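Local coordinates for germination protein YpeB (PDB 5BOI) that takes part in the germination of Bacillus spores, the piece here being its PepSY-containing C-terminal part, which is thought to act as an inhibitor, at residues M106-Q111 with K226-Q231; R129-S134 with T212-I217. All blocks are in the same frame, centred on the assembly; numbering follows the deposited sequence.

Contact 1 (M106-Q111 with K226-Q231); sequences MAESAQ and KVEKLQ
Two acidic side chains, E108 and E228, point their carboxylates at each other, an unusual pairing for like charges at the surface of a protein. E108 OE1 lies 2.9 Å from E228 OE2, and these two acceptors are not hydrogen-bonded. Still nearer, E108 OE2 and E228 OE2 are modelled at a separation too short to be trusted, so the detail of that approach is doubtful. The side chains come from opposite directions with their carboxylate planes 35° apart. E228 is extended, CG anti to the backbone N (chi1 174°), whereas E108 is folded at chi2 (-78°), a bend that carries its carboxylate across to the facing strand. Positive charge next to the pair probably eases its repulsion: R214 NH1 makes a salt bridge to E228 OE1 and a long, weak ion pair with E108 OE2. Water 1 bridges the strands, 2.8 Å from E108 OE1 and 2.9 Å from the backbone O of K229. The L230 methyl CD2 only borders the carboxylate, 4.0 Å from E108 OE1, the L230 side chain running roughly at right angles to that of E108. The backbones do not pair: the closest CA atoms, those of E108 and L230, are 7.5 Å apart. A107 and E108 both face T119 of the neighbouring strand 115-123, and A107 O accepts from R214 NH2. The residues opposite T119 thus form a classic beta bulge, at which strand 104-112 meets strand 224-230 through side chains and water.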
loop_
_atom_site.group_PDB
_atom_site.type_symbol
_atom_site.label_atom_id
_atom_site.label_comp_id
_atom_site.label_asym_id
_atom_site.label_seq_id
_atom_site.Cartn_x
_atom_site.Cartn_y
_atom_site.Cartn_z
ATOM N N MET A 106 -7.766 -1.800 2.055
ATOM C CA MET A 106 -7.421 -1.821 0.619
ATOM C C MET A 106 -8.055 -0.629 -0.087
ATOM O O MET A 106 -9.223 -0.307 0.152
ATOM C CB MET A 106 -7.873 -3.111 -0.053
ATOM C CG MET A 106 -7.403 -3.207 -1.515
ATOM S SD MET A 106 -7.828 -4.827 -2.114
ATOM C CE MET A 106 -9.541 -4.836 -1.589
ATOM N N ALA A 107 -7.281 0.022 -0.954
ATOM C CA ALA A 107 -7.774 1.161 -1.717
ATOM C C ALA A 107 -7.836 0.904 -3.225
ATOM O O ALA A 107 -8.714 1.445 -3.911
ATOM C CB ALA A 107 -6.908 2.386 -1.444
ATOM N N GLU A 108 -6.905 0.101 -3.751
ATOM C CA GLU A 108 -6.850 -0.135 -5.194
ATOM C C GLU A 108 -6.496 -1.574 -5.430
ATOM O O GLU A 108 -5.735 -2.144 -4.651
ATOM C CB GLU A 108 -5.798 0.727 -5.899
ATOM C CG GLU A 108 -5.895 2.192 -5.652
ATOM C CD GLU A 108 -6.980 2.828 -6.463
ATOM O OE1 GLU A 108 -7.453 2.211 -7.458
ATOM O OE2 GLU A 108 -7.343 3.947 -6.099
ATOM N N SER A 109 -7.012 -2.132 -6.519
ATOM C CA SER A 109 -6.642 -3.488 -6.924
ATOM C C SER A 109 -6.749 -3.611 -8.421
ATOM O O SER A 109 -7.653 -3.046 -9.036
ATOM C CB SER A 109 -7.527 -4.523 -6.224
ATOM O OG SER A 109 -8.855 -4.455 -6.686
ATOM N N ALA A 110 -5.796 -4.310 -9.020
ATOM C CA ALA A 110 -5.797 -4.499 -10.456
ATOM C C ALA A 110 -5.045 -5.770 -10.766
ATOM O O ALA A 110 -4.237 -6.237 -9.959
ATOM C CB ALA A 110 -5.163 -3.332 -11.170
ATOM N N GLN A 111 -5.351 -6.333 -11.926
ATOM C CA GLN A 111 -4.634 -7.494 -12.411
ATOM C C GLN A 111 -3.810 -7.093 -13.640
ATOM O O GLN A 111 -4.336 -6.505 -14.575
ATOM C CB GLN A 111 -5.604 -8.617 -12.751
ATOM C CG GLN A 111 -4.936 -9.741 -13.519
ATOM C CD GLN A 111 -5.799 -10.971 -13.614
ATOM O OE1 GLN A 111 -6.858 -11.049 -12.987
ATOM N NE2 GLN A 111 -5.350 -11.948 -14.399
ATOM N N LYS A 226 -11.518 14.876 -6.113
ATOM C CA LYS A 226 -10.977 13.760 -6.903
ATOM C C LYS A 226 -12.106 12.848 -7.304
ATOM O O LYS A 226 -13.022 12.554 -6.498
ATOM C CB LYS A 226 -9.922 12.960 -6.116
ATOM C CG LYS A 226 -9.408 11.673 -6.850
ATOM C CD LYS A 226 -8.312 10.974 -6.057
ATOM C CE LYS A 226 -7.681 9.819 -6.870
ATOM N NZ LYS A 226 -6.517 9.282 -6.116
ATOM N N VAL A 227 -12.048 12.423 -8.559
ATOM C CA VAL A 227 -12.951 11.415 -9.085
ATOM C C VAL A 227 -12.149 10.321 -9.783
ATOM O O VAL A 227 -11.334 10.574 -10.693
ATOM C CB VAL A 227 -13.969 12.018 -10.072
ATOM C CG1 VAL A 227 -14.810 10.879 -10.698
ATOM C CG2 VAL A 227 -14.843 13.056 -9.353
ATOM N N GLU A 228 -12.404 9.079 -9.402
ATOM C CA GLU A 228 -11.565 7.995 -9.877
ATOM C C GLU A 228 -12.370 6.746 -10.275
ATOM O O GLU A 228 -13.126 6.185 -9.466
ATOM C CB GLU A 228 -10.570 7.663 -8.770
ATOM C CG GLU A 228 -9.730 6.495 -9.050
ATOM C CD GLU A 228 -9.204 5.862 -7.789
ATOM O OE1 GLU A 228 -9.505 6.324 -6.650
ATOM O OE2 GLU A 228 -8.498 4.868 -7.976
ATOM N N LYS A 229 -12.247 6.309 -11.518
ATOM C CA LYS A 229 -12.820 5.013 -11.883
ATOM C C LYS A 229 -12.032 3.840 -11.286
ATOM O O LYS A 229 -10.791 3.801 -11.349
ATOM C CB LYS A 229 -12.883 4.839 -13.409
ATOM C CG LYS A 229 -13.490 3.512 -13.828
ATOM C CD LYS A 229 -13.939 3.517 -15.295
ATOM C CE LYS A 229 -12.779 3.853 -16.221
ATOM N NZ LYS A 229 -12.925 3.204 -17.554
ATOM N N LEU A 230 -12.748 2.872 -10.717
ATOM C CA LEU A 230 -12.092 1.664 -10.241
ATOM C C LEU A 230 -12.325 0.504 -11.225
ATOM O O LEU A 230 -13.288 0.501 -11.977
ATOM C CB LEU A 230 -12.601 1.287 -8.848
ATOM C CG LEU A 230 -12.679 2.410 -7.807
ATOM C CD1 LEU A 230 -13.051 1.833 -6.440
ATOM C CD2 LEU A 230 -11.373 3.178 -7.709
ATOM N N GLN A 231 -11.446 -0.482 -11.214
ATOM C CA GLN A 231 -11.598 -1.597 -12.149
ATOM C C GLN A 231 -12.235 -2.816 -11.493
ATOM O O GLN A 231 -12.229 -2.947 -10.268
ATOM C CB GLN A 231 -10.245 -1.977 -12.757
ATOM C CG GLN A 231 -9.558 -0.833 -13.492
ATOM C CD GLN A 231 -10.254 -0.457 -14.784
ATOM O OE1 GLN A 231 -10.673 -1.324 -15.555
ATOM N NE2 GLN A 231 -10.388 0.843 -15.026
HETATM O O HOH W 1 -8.525 2.696 -10.007
#

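Contact 2 (R129-S134 with T212-I217); sequences RIYPDS and TYRIFI
Y131 reaches from the turn toward strand 211-218 and meets F216 in a T-shaped (edge-to-face) stack. The ring centroids lie 5.2 Å apart and the planes stand at 88°, nearly perpendicular. F216 is the edge partner: its CZ sits 3.8 Å above the plane of the Y131 ring, off toward the rim, while Y131 CE1 and F216 CE2 approach to 3.7 Å. This apolar side is tight, and I191 of strand 182-192 packs on both rings. The polar side is looser. Y131 OH lies over one face of the R214 guanidinium, 3.2 Å from R214 NE, but the angle is too poor for a hydrogen bond. The R214 chain leaves the strand with CG anti to the backbone N and bends at chi3 (-78°), bringing NE to the hydroxyl; the phenol and guanidinium planes are 52° apart. NE has a long, weak ion pair with E203 OE2, and Y131 OH a weak hydrogen bond to E203 OE1. A type I turn from I130 to D133, closed by D133 N to I130 O, presents the tyrosine. The direct attraction between the segments is thus mainly aromatic and dispersive, while the polar ends turn to E203 and, for R214 most strongly, to A107.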
loop_
_atom_site.group_PDB
_atom_site.type_symbol
_atom_site.label_atom_id
_atom_site.label_comp_id
_atom_site.label_asym_id
_atom_site.label_seq_id
_atom_site.Cartn_x
_atom_site.Cartn_y
_atom_site.Cartn_z
ATOM N N ARG A 129 -9.583 7.420 6.477
ATOM C CA ARG A 129 -8.605 6.809 5.560
ATOM C C ARG A 129 -7.563 7.834 5.116
ATOM O O ARG A 129 -7.911 8.862 4.536
ATOM C CB ARG A 129 -9.312 6.218 4.344
ATOM C CG ARG A 129 -10.038 4.935 4.735
ATOM C CD ARG A 129 -11.041 4.415 3.738
ATOM N NE ARG A 129 -11.863 3.400 4.397
ATOM C CZ ARG A 129 -12.702 2.580 3.776
ATOM N NH1 ARG A 129 -12.849 2.644 2.457
ATOM N NH2 ARG A 129 -13.394 1.693 4.480
ATOM N N ILE A 130 -6.299 7.556 5.401
ATOM C CA ILE A 130 -5.229 8.502 5.105
ATOM C C ILE A 130 -4.533 8.029 3.830
ATOM O O ILE A 130 -3.582 7.241 3.875
ATOM C CB ILE A 130 -4.196 8.598 6.246
ATOM C CG1 ILE A 130 -4.866 8.774 7.612
ATOM C CG2 ILE A 130 -3.181 9.678 5.963
ATOM C CD1 ILE A 130 -5.670 10.038 7.752
ATOM N N TYR A 131 -5.032 8.485 2.694
ATOM C CA TYR A 131 -4.516 7.998 1.418
ATOM C C TYR A 131 -3.013 8.247 1.153
ATOM O O TYR A 131 -2.379 7.405 0.522
ATOM C CB TYR A 131 -5.381 8.553 0.275
ATOM C CG TYR A 131 -6.646 7.736 0.113
ATOM C CD1 TYR A 131 -7.756 7.974 0.913
ATOM C CD2 TYR A 131 -6.726 6.731 -0.834
ATOM C CE1 TYR A 131 -8.902 7.215 0.780
ATOM C CE2 TYR A 131 -7.856 5.980 -0.984
ATOM C CZ TYR A 131 -8.925 6.201 -0.183
ATOM O OH TYR A 131 -10.039 5.417 -0.356
ATOM N N PRO A 132 -2.428 9.361 1.648
ATOM C CA PRO A 132 -0.971 9.531 1.483
ATOM C C PRO A 132 -0.119 8.448 2.162
ATOM O O PRO A 132 0.995 8.172 1.718
ATOM C CB PRO A 132 -0.704 10.889 2.141
ATOM C CG PRO A 132 -2.004 11.630 2.012
ATOM C CD PRO A 132 -3.058 10.587 2.188
ATOM N N ASP A 133 -0.643 7.850 3.224
ATOM C CA ASP A 133 0.095 6.874 4.024
ATOM C C ASP A 133 -0.186 5.457 3.515
ATOM O O ASP A 133 -1.002 4.715 4.086
ATOM C CB ASP A 133 -0.285 7.015 5.501
ATOM C CG ASP A 133 0.138 8.368 6.082
ATOM O OD1 ASP A 133 0.494 9.272 5.292
ATOM O OD2 ASP A 133 0.108 8.536 7.316
ATOM N N SER A 134 0.490 5.094 2.432
ATOM C CA SER A 134 0.098 3.908 1.675
ATOM C C SER A 134 1.165 2.812 1.601
ATOM O O SER A 134 2.368 3.048 1.729
ATOM C CB SER A 134 -0.305 4.314 0.253
ATOM O OG SER A 134 0.796 4.829 -0.486
ATOM N N THR A 212 -17.681 1.287 -11.489
ATOM C CA THR A 212 -17.471 1.693 -10.106
ATOM C C THR A 212 -16.521 2.885 -9.976
ATOM O O THR A 212 -15.437 2.907 -10.565
ATOM C CB THR A 212 -16.937 0.516 -9.284
ATOM O OG1 THR A 212 -17.878 -0.559 -9.360
ATOM C CG2 THR A 212 -16.737 0.919 -7.834
ATOM N N TYR A 213 -16.939 3.868 -9.181
ATOM C CA TYR A 213 -16.183 5.101 -8.968
ATOM C C TYR A 213 -15.945 5.400 -7.500
ATOM O O TYR A 213 -16.800 5.114 -6.671
ATOM C CB TYR A 213 -16.919 6.292 -9.566
ATOM C CG TYR A 213 -16.853 6.304 -11.072
ATOM C CD1 TYR A 213 -17.774 5.591 -11.821
ATOM C CD2 TYR A 213 -15.846 6.990 -11.737
ATOM C CE1 TYR A 213 -17.725 5.586 -13.192
ATOM C CE2 TYR A 213 -15.777 6.977 -13.119
ATOM C CZ TYR A 213 -16.721 6.271 -13.839
ATOM O OH TYR A 213 -16.667 6.257 -15.217
ATOM N N ARG A 214 -14.784 5.974 -7.198
ATOM C CA ARG A 214 -14.583 6.616 -5.907
ATOM C C ARG A 214 -14.601 8.120 -6.139
ATOM O O ARG A 214 -13.891 8.643 -7.022
ATOM C CB ARG A 214 -13.264 6.192 -5.262
ATOM C CG ARG A 214 -13.101 6.656 -3.801
ATOM C CD ARG A 214 -11.741 6.173 -3.269
ATOM N NE ARG A 214 -11.779 4.757 -2.921
ATOM C CZ ARG A 214 -10.943 3.828 -3.376
ATOM N NH1 ARG A 214 -9.963 4.135 -4.232
ATOM N NH2 ARG A 214 -11.087 2.581 -2.952
ATOM N N ILE A 215 -15.422 8.802 -5.357
ATOM C CA ILE A 215 -15.553 10.258 -5.458
ATOM C C ILE A 215 -15.255 10.917 -4.124
ATOM O O ILE A 215 -15.832 10.539 -3.087
ATOM C CB ILE A 215 -16.954 10.656 -5.933
ATOM C CG1 ILE A 215 -17.189 10.144 -7.355
ATOM C CG2 ILE A 215 -17.112 12.225 -5.936
ATOM C CD1 ILE A 215 -18.646 9.829 -7.660
ATOM N N PHE A 216 -14.365 11.911 -4.144
ATOM C CA PHE A 216 -14.033 12.652 -2.929
ATOM C C PHE A 216 -14.671 14.042 -2.941
ATOM O O PHE A 216 -14.449 14.809 -3.899
ATOM C CB PHE A 216 -12.520 12.793 -2.782
ATOM C CG PHE A 216 -11.792 11.478 -2.589
ATOM C CD1 PHE A 216 -11.407 10.712 -3.680
ATOM C CD2 PHE A 216 -11.484 11.029 -1.307
ATOM C CE1 PHE A 216 -10.717 9.505 -3.498
ATOM C CE2 PHE A 216 -10.798 9.831 -1.120
ATOM C CZ PHE A 216 -10.419 9.076 -2.216
ATOM N N ILE A 217 -15.431 14.359 -1.892
ATOM C CA ILE A 217 -16.085 15.673 -1.752
ATOM C C ILE A 217 -15.452 16.428 -0.574
ATOM O O ILE A 217 -15.404 15.913 0.545
ATOM C CB ILE A 217 -17.606 15.529 -1.518
ATOM C CG1 ILE A 217 -18.302 14.863 -2.707
ATOM C CG2 ILE A 217 -18.282 16.886 -1.199
ATOM C CD1 ILE A 217 -18.102 15.556 -4.027
#

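In the fold
Contacts 1 and 2 have their centres 9 Å apart, on the same side of the chain's centre, each about 12 Å from it. In sequence the order is 106-111, 129-134, 212-217, 226-231, so the second contact falls wholly between the two halves of the first. Strands 211-218 and 224-230 are antiparallel neighbours, paired by probable hydrogen bonds L230 N to T212 O (2.7 Å) and K226 O to F216 N (2.8 Å). R214, a member of contact 2, also bonds to A107 and E228 of contact 1. The arrangement is consistent with both contacts linking the PepSY1/PepSY2 part of YpeB, which holds the earlier segments, to the C-terminal PepSY part.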